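Local coordinates for Baccell_00875 (Bacteroides cellulosilyticus DSM 14838, PDB 5NO8), which probably cleaves the terminal L-rhamnose cap from glucuronic acid in complex arabinogalactan proteins, acting as a polysaccharide lyase, at residues 634-637 with 638-641; 684-687 with 688-691. All coordinates share one frame; numbering follows the deposited sequence.

Contact 1: residues 634-637 with 638-641; sequences YQKR and AENV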
loop_
_atom_site.group_PDB
_atom_site.type_symbol
_atom_site.label_atom_id
_atom_site.label_comp_id
_atom_site.label_asym_id
_atom_site.label_seq_id
_atom_site.Cartn_x
_atom_site.Cartn_y
_atom_site.Cartn_z
ATOM N N TYR A 634 18.944 3.193 -5.109
ATOM C CA TYR A 634 17.675 3.873 -4.940
ATOM C C TYR A 634 16.947 4.187 -6.220
ATOM O O TYR A 634 15.713 4.148 -6.222
ATOM C CB TYR A 634 17.807 5.101 -4.038
ATOM C CG TYR A 634 17.769 4.689 -2.588
ATOM C CD1 TYR A 634 18.933 4.307 -1.913
ATOM C CD2 TYR A 634 16.560 4.615 -1.907
ATOM C CE1 TYR A 634 18.897 3.891 -0.576
ATOM C CE2 TYR A 634 16.514 4.211 -0.575
ATOM C CZ TYR A 634 17.689 3.852 0.079
ATOM O OH TYR A 634 17.623 3.458 1.387
ATOM N N GLN A 635 17.670 4.459 -7.313
ATOM C CA GLN A 635 17.025 4.602 -8.596
ATOM C C GLN A 635 16.383 3.280 -9.056
ATOM O O GLN A 635 15.282 3.306 -9.612
ATOM C CB GLN A 635 17.986 5.162 -9.667
ATOM C CG GLN A 635 17.414 5.285 -11.079
ATOM C CD GLN A 635 16.176 6.142 -11.180
ATOM O OE1 GLN A 635 15.936 7.027 -10.351
ATOM N NE2 GLN A 635 15.368 5.888 -12.197
ATOM N N LYS A 636 17.055 2.159 -8.834
ATOM C CA LYS A 636 16.483 0.851 -9.184
ATOM C C LYS A 636 15.237 0.584 -8.338
ATOM O O LYS A 636 14.237 0.048 -8.830
ATOM C CB LYS A 636 17.496 -0.263 -8.995
ATOM C CG LYS A 636 18.715 -0.132 -9.886
ATOM C CD LYS A 636 18.351 -0.204 -11.347
ATOM C CE LYS A 636 19.581 -0.565 -12.160
ATOM N NZ LYS A 636 19.266 -0.480 -13.613
ATOM N N ARG A 637 15.296 0.972 -7.070
ATOM C CA ARG A 637 14.122 0.863 -6.202
ATOM C C ARG A 637 12.968 1.749 -6.626
ATOM O O ARG A 637 11.813 1.308 -6.680
ATOM C CB ARG A 637 14.517 1.066 -4.754
ATOM C CG ARG A 637 15.385 -0.080 -4.273
ATOM C CD ARG A 637 15.965 0.209 -2.907
ATOM N NE ARG A 637 14.913 0.261 -1.895
ATOM C CZ ARG A 637 15.125 0.487 -0.604
ATOM N NH1 ARG A 637 16.364 0.703 -0.138
ATOM N NH2 ARG A 637 14.091 0.514 0.218
ATOM N N ALA A 638 13.265 2.986 -7.017
ATOM C CA ALA A 638 12.264 3.876 -7.558
ATOM C C ALA A 638 11.571 3.265 -8.756
ATOM O O ALA A 638 10.354 3.382 -8.910
ATOM C CB ALA A 638 12.900 5.212 -7.965
ATOM N N GLU A 639 12.360 2.653 -9.632
ATOM C CA GLU A 639 11.819 2.013 -10.843
ATOM C C GLU A 639 10.856 0.862 -10.520
ATOM O O GLU A 639 9.815 0.694 -11.176
ATOM C CB GLU A 639 12.972 1.517 -11.724
ATOM C CG GLU A 639 13.672 2.661 -12.454
ATOM C CD GLU A 639 15.048 2.321 -13.018
ATOM O OE1 GLU A 639 15.445 1.132 -12.963
ATOM O OE2 GLU A 639 15.763 3.266 -13.491
ATOM N N ASN A 640 11.240 0.082 -9.528
ATOM C CA ASN A 640 10.424 -1.020 -9.030
ATOM C C ASN A 640 9.088 -0.521 -8.473
ATOM O O ASN A 640 8.020 -1.083 -8.799
ATOM C CB ASN A 640 11.200 -1.795 -7.973
ATOM C CG ASN A 640 10.412 -2.959 -7.427
ATOM O OD1 ASN A 640 9.889 -3.758 -8.188
ATOM N ND2 ASN A 640 10.291 -3.029 -6.106
ATOM N N VAL A 641 9.134 0.520 -7.649
ATOM C CA VAL A 641 7.899 1.063 -7.067
ATOM C C VAL A 641 6.889 1.486 -8.149
ATOM O O VAL A 641 5.722 1.098 -8.129
ATOM C CB VAL A 641 8.164 2.284 -6.139
ATOM C CG1 VAL A 641 6.849 2.898 -5.698
ATOM C CG2 VAL A 641 8.990 1.883 -4.944
#
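Ala638 N donates to Tyr634 O at 2.8 Å, the first of four i to i+4 bonds that mark this as regular alpha-helix. The Tyr634 ring takes no part in the turn: it meets Tyr622 and Tyr625 edge-to-face, and its OH is hydrogen-bonded to Glu576. Gln635 carries the main side-chain contact: NE2 donates to Glu639 OE2 (3.0 Å, N-H...O angle 156°). With CG anti to the backbone N (chi1 177°) and a bend at chi2, its amide turns down the helix and crosses the Glu639 side chain at about a right angle, the two planes 79° apart. OE2 is met on its anti side, out of the carboxylate plane. Lys636 lies alongside Glu639, pointing the same way; its CD passes 3.6 Å from Glu639 OE1, while NZ stops 4.2 Å from that oxygen, beyond a salt bridge, so any attraction is probably loose. Arg637 binds Val641 N through its carbonyl O (3.0 Å), but its guanidinium group leaves the turn for salt bridges with Glu589 and Glu576; Glu589 also accepts from Asn640 ND2. Helix 632-644 lies between helix 615-629, where Ala638 packs on Tyr622, and helix 682-692.

Contact 2: residues 684-687 with 688-691; sequences LVYY and LLVN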
loop_
_atom_site.group_PDB
_atom_site.type_symbol
_atom_site.label_atom_id
_atom_site.label_comp_id
_atom_site.label_asym_id
_atom_site.label_seq_id
_atom_site.Cartn_x
_atom_site.Cartn_y
_atom_site.Cartn_z
ATOM N N LEU A 684 1.158 7.320 -13.075
ATOM C CA LEU A 684 1.900 7.468 -14.332
ATOM C C LEU A 684 2.661 8.796 -14.375
ATOM O O LEU A 684 3.738 8.879 -14.943
ATOM C CB LEU A 684 0.979 7.303 -15.526
ATOM C CG LEU A 684 0.390 5.906 -15.721
ATOM C CD1 LEU A 684 -0.520 5.914 -16.945
ATOM C CD2 LEU A 684 1.472 4.842 -15.813
ATOM N N VAL A 685 2.121 9.821 -13.724
ATOM C CA VAL A 685 2.894 11.050 -13.521
ATOM C C VAL A 685 4.223 10.748 -12.850
ATOM O O VAL A 685 5.281 11.225 -13.274
ATOM C CB VAL A 685 2.093 12.096 -12.701
ATOM C CG1 VAL A 685 2.972 13.293 -12.312
ATOM C CG2 VAL A 685 0.846 12.546 -13.441
ATOM N N TYR A 686 4.197 9.927 -11.798
ATOM C CA TYR A 686 5.406 9.588 -11.102
ATOM C C TYR A 686 6.255 8.538 -11.816
ATOM O O TYR A 686 7.494 8.548 -11.697
ATOM C CB TYR A 686 5.091 9.239 -9.647
ATOM C CG TYR A 686 4.805 10.499 -8.863
ATOM C CD1 TYR A 686 5.815 11.422 -8.621
ATOM C CD2 TYR A 686 3.529 10.818 -8.473
ATOM C CE1 TYR A 686 5.566 12.595 -7.921
ATOM C CE2 TYR A 686 3.262 11.990 -7.772
ATOM C CZ TYR A 686 4.291 12.862 -7.492
ATOM O OH TYR A 686 4.022 14.006 -6.796
ATOM N N TYR A 687 5.605 7.670 -12.593
ATOM C CA TYR A 687 6.319 6.732 -13.445
ATOM C C TYR A 687 7.224 7.518 -14.413
ATOM O O TYR A 687 8.385 7.182 -14.586
ATOM C CB TYR A 687 5.350 5.858 -14.233
ATOM C CG TYR A 687 6.049 4.857 -15.085
ATOM C CD1 TYR A 687 6.518 5.196 -16.343
ATOM C CD2 TYR A 687 6.304 3.570 -14.608
ATOM C CE1 TYR A 687 7.200 4.267 -17.125
ATOM C CE2 TYR A 687 6.989 2.662 -15.374
ATOM C CZ TYR A 687 7.429 3.021 -16.632
ATOM O OH TYR A 687 8.136 2.083 -17.369
ATOM N N LEU A 688 6.666 8.555 -15.009
ATOM C CA LEU A 688 7.405 9.386 -15.972
ATOM C C LEU A 688 8.438 10.285 -15.324
ATOM O O LEU A 688 9.470 10.549 -15.937
ATOM C CB LEU A 688 6.456 10.176 -16.851
ATOM C CG LEU A 688 5.598 9.279 -17.751
ATOM C CD1 LEU A 688 4.542 10.051 -18.455
ATOM C CD2 LEU A 688 6.439 8.507 -18.771
ATOM N N LEU A 689 8.209 10.711 -14.083
ATOM C CA LEU A 689 9.268 11.366 -13.311
ATOM C C LEU A 689 10.465 10.460 -13.092
ATOM O O LEU A 689 11.614 10.790 -13.421
ATOM C CB LEU A 689 8.727 11.846 -11.954
ATOM C CG LEU A 689 9.801 12.504 -11.068
ATOM C CD1 LEU A 689 10.152 13.873 -11.667
ATOM C CD2 LEU A 689 9.283 12.639 -9.660
ATOM N N VAL A 690 10.200 9.273 -12.548
ATOM C CA VAL A 690 11.234 8.351 -12.177
ATOM C C VAL A 690 12.036 7.877 -13.378
ATOM O O VAL A 690 13.256 7.765 -13.278
ATOM C CB VAL A 690 10.643 7.133 -11.436
ATOM C CG1 VAL A 690 11.621 5.975 -11.345
ATOM C CG2 VAL A 690 10.173 7.566 -10.059
ATOM N N ASN A 691 11.347 7.591 -14.484
ATOM C CA ASN A 691 11.994 6.965 -15.633
ATOM C C ASN A 691 12.546 7.950 -16.652
ATOM O O ASN A 691 13.459 7.595 -17.385
ATOM C CB ASN A 691 11.069 5.956 -16.280
ATOM C CG ASN A 691 11.013 4.688 -15.472
ATOM O OD1 ASN A 691 12.021 3.974 -15.385
ATOM N ND2 ASN A 691 9.900 4.460 -14.774
#
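Tyr687 and Asn691, one turn apart, meet ring to amide. Asn691 ND2 sits 3.3 Å above the Tyr687 ring plane, over its centre and 3.4 Å from Tyr687 CZ, with ring and amide planes 40° apart. CG of Tyr687 stands anti to the backbone N (chi1 -178°), which sends the ring outward with a lean toward the next turn, under that amide. The same ND2 also donates to Tyr687 O (3.1 Å, N-H...O angle 144°), and Asn691 N reaches this carbonyl from the other face of its plane, so two donors from one residue grip a single oxygen. These bonds fall in the last full turn of helix 682-692, close to the C-terminus of the chain, where the helix lies among helices 338-352, 396-409 and 615-629 of the helical domain. Leu688 puts CG 3.4 Å from Leu684 O, the acceptor of its own N-H, and reaches back with CD2 to Tyr687 CD1 (4.1 Å); its side chain also touches Lys404. On another side of the helix Tyr686 and Leu689 run side by side, Leu689 CD2 lying at the ring edge, 3.8 Å from Tyr686 CD1. Tyr686 OH bonds Gln550, whereas the Tyr687 hydroxyl binds glycerol, probably from the crystallisation liquor.

How the contacts relate
Contact 1 comes first along the chain, on helix 632-644, and contact 2 follows on helix 682-692, close to the C-terminus; between them run the short strands from 659-660 to 672-677. Their centres are 11 Å apart, on the same side of the chain's centre, and the two helices touch directly. Gln635 NE2, besides serving its own helix, probably donates a hydrogen bond to Val690 O at 3.0 Å. Packing continues the seam: Ala638 CB lies 3.7 Å from Val690 CG1, and the Glu639 CG methylene rests near Asn691 OD1. Both helices also contact helix 615-629, so the three helices pack together at the C-terminal end of the helical part of the chain.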